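Local coordinates for Ro sixty-related protein, RSR (PDB 2NVO) that binds small RNAs that accumulate during recovery from ultraviolet irradiation and contributes to the resistance of Deinococcus radiodurans to that radiation, at residues 454-459 and 480-485. Sequence-based numbering, arbitrary orientation.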
loop_
_atom_site.group_PDB
_atom_site.type_symbol
_atom_site.label_atom_id
_atom_site.label_comp_id
_atom_site.label_asym_id
_atom_site.label_seq_id
_atom_site.Cartn_x
_atom_site.Cartn_y
_atom_site.Cartn_z
ATOM N N ARG A 454 30.337 18.727 9.295
ATOM C CA ARG A 454 30.515 17.625 10.237
ATOM C C ARG A 454 29.245 17.303 11.033
ATOM O O ARG A 454 29.291 17.054 12.248
ATOM C CB ARG A 454 31.724 17.881 11.151
ATOM C CG ARG A 454 32.999 18.197 10.368
ATOM C CD ARG A 454 34.187 18.488 11.284
ATOM N NE ARG A 454 33.797 19.266 12.458
ATOM C CZ ARG A 454 33.520 18.732 13.646
ATOM N NH1 ARG A 454 33.593 17.415 13.822
ATOM N NH2 ARG A 454 33.164 19.511 14.657
ATOM N N LEU A 455 28.110 17.310 10.330
ATOM C CA LEU A 455 26.826 16.928 10.907
ATOM C C LEU A 455 26.652 15.414 10.829
ATOM O O LEU A 455 26.842 14.811 9.772
ATOM C CB LEU A 455 25.678 17.609 10.152
ATOM C CG LEU A 455 24.272 17.397 10.703
ATOM C CD1 LEU A 455 24.123 18.078 12.069
ATOM C CD2 LEU A 455 23.202 17.894 9.703
ATOM N N ASP A 456 26.300 14.798 11.948
ATOM C CA ASP A 456 26.027 13.369 11.963
ATOM C C ASP A 456 24.622 13.110 11.408
ATOM O O ASP A 456 23.632 13.540 11.987
ATOM C CB ASP A 456 26.149 12.803 13.380
ATOM C CG ASP A 456 27.602 12.560 13.796
ATOM O OD1 ASP A 456 28.067 13.228 14.750
ATOM O OD2 ASP A 456 28.281 11.706 13.173
ATOM N N VAL A 457 24.557 12.392 10.295
ATOM C CA VAL A 457 23.292 12.062 9.628
ATOM C C VAL A 457 23.273 10.583 9.283
ATOM O O VAL A 457 24.231 10.071 8.717
ATOM C CB VAL A 457 23.139 12.883 8.323
ATOM C CG1 VAL A 457 21.883 12.439 7.518
ATOM C CG2 VAL A 457 23.088 14.381 8.649
ATOM N N ASP A 458 22.197 9.887 9.640
ATOM C CA ASP A 458 22.028 8.498 9.247
ATOM C C ASP A 458 21.312 8.376 7.892
ATOM O O ASP A 458 21.685 7.554 7.049
ATOM C CB ASP A 458 21.187 7.753 10.286
ATOM C CG ASP A 458 21.836 7.725 11.648
ATOM O OD1 ASP A 458 23.036 7.409 11.697
ATOM O OD2 ASP A 458 21.142 8.027 12.641
ATOM N N THR A 459 20.271 9.186 7.704
ATOM C CA THR A 459 19.389 9.039 6.535
ATOM C C THR A 459 19.190 10.374 5.835
ATOM O O THR A 459 18.695 11.314 6.443
ATOM C CB THR A 459 18.008 8.551 6.990
ATOM O OG1 THR A 459 18.167 7.458 7.915
ATOM C CG2 THR A 459 17.174 8.112 5.781
ATOM N N ASP A 480 30.433 8.167 -0.225
ATOM C CA ASP A 480 31.769 7.660 0.093
ATOM C C ASP A 480 32.576 8.674 0.894
ATOM O O ASP A 480 33.154 8.333 1.919
ATOM C CB ASP A 480 32.528 7.306 -1.185
ATOM C CG ASP A 480 31.894 6.150 -1.938
ATOM O OD1 ASP A 480 31.163 5.358 -1.306
ATOM O OD2 ASP A 480 32.127 6.027 -3.153
ATOM N N GLN A 481 32.613 9.912 0.410
ATOM C CA GLN A 481 33.313 10.993 1.090
ATOM C C GLN A 481 32.802 11.240 2.504
ATOM O O GLN A 481 33.592 11.512 3.409
ATOM C CB GLN A 481 33.294 12.277 0.256
ATOM C CG GLN A 481 34.169 12.197 -0.981
ATOM C CD GLN A 481 34.100 13.444 -1.845
ATOM O OE1 GLN A 481 33.507 14.453 -1.462
ATOM N NE2 GLN A 481 34.707 13.377 -3.021
ATOM N N TYR A 482 31.492 11.121 2.707
ATOM C CA TYR A 482 30.918 11.296 4.040
ATOM C C TYR A 482 31.424 10.196 4.969
ATOM O O TYR A 482 31.878 10.466 6.076
ATOM C CB TYR A 482 29.382 11.263 3.996
ATOM C CG TYR A 482 28.733 11.561 5.334
ATOM C CD1 TYR A 482 28.260 12.830 5.641
ATOM C CD2 TYR A 482 28.606 10.571 6.287
ATOM C CE1 TYR A 482 27.666 13.093 6.890
ATOM C CE2 TYR A 482 28.022 10.816 7.510
ATOM C CZ TYR A 482 27.560 12.071 7.812
ATOM O OH TYR A 482 26.995 12.272 9.050
ATOM N N ALA A 483 31.325 8.953 4.509
ATOM C CA ALA A 483 31.791 7.814 5.288
ATOM C C ALA A 483 33.258 8.003 5.634
ATOM O O ALA A 483 33.655 7.787 6.768
ATOM C CB ALA A 483 31.599 6.532 4.502
ATOM N N GLN A 484 34.056 8.424 4.653
ATOM C CA GLN A 484 35.487 8.627 4.872
ATOM C C GLN A 484 35.817 9.701 5.900
ATOM O O GLN A 484 36.805 9.584 6.625
ATOM C CB GLN A 484 36.206 8.929 3.554
ATOM C CG GLN A 484 36.670 7.674 2.829
ATOM C CD GLN A 484 36.664 7.811 1.314
ATOM O OE1 GLN A 484 36.679 8.923 0.768
ATOM N NE2 GLN A 484 36.631 6.673 0.622
ATOM N N LYS A 485 35.005 10.750 5.958
ATOM C CA LYS A 485 35.283 11.857 6.852
ATOM C C LYS A 485 34.636 11.696 8.216
ATOM O O LYS A 485 35.162 12.186 9.216
ATOM C CB LYS A 485 34.853 13.188 6.230
ATOM C CG LYS A 485 34.758 14.294 7.257
ATOM C CD LYS A 485 34.699 15.662 6.634
ATOM C CE LYS A 485 34.820 16.729 7.712
ATOM N NZ LYS A 485 34.698 18.103 7.162
HETATM O O HOH W 1 27.179 9.587 11.137
#
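Tyr482 reaches from its helix to the backbone of the loop at 454-459, where its hydroxyl bonds to the two peptide groups flanking Asp456. As donor, OH lies 2.6 Å from Leu455 O; the C=O...O angle of 136°, in the carbonyl plane, puts the proton on a lone pair. As acceptor, OH takes the Val457 N-H, with 2.7 Å between Val457 N and Tyr482 OH and an N-H...O angle of 154°. The ring is not turned alike to the two: Leu455 O sits at its edge, near the plane, whereas Val457 N approaches obliquely. The CA-CB bond of Tyr482 points toward the loop, and chi1 of -175° sets CG anti to the backbone N. One water lies in the ring plane at the edge, donating to Asp456 OD2 over 3.1 Å and only weakly to Tyr482 OH. The phenol oxygen thus spans a single residue of extended backbone, held by one bond given and one received.

Three residues on, Lys485 runs out extended and meets Arg454 at about a right angle. Lys485 CE and NZ both lie against Arg454 CG, CE at 3.5 Å, while the like-charged ends are not in contact, Arg454 NE and Lys485 NZ being 5.5 Å apart. Lys485 NZ instead bonds to Ala451 O at the end of helix 445-452, which Arg454 terminates with positive phi in a Schellman motif.

In the Rossmann-like alpha/beta fold of the VWFA-like domain, away from its metal site, helix 475-486 is the beta-alpha-beta crossover between parallel neighbours 459-464 and 491-496. The contact ties it to the lead-in of strand 459-464, with Tyr482 also resting on Ala450 and Ala451 of helix 445-452 and Val457 touching Leu366 of the neighbouring parallel strand 364-369.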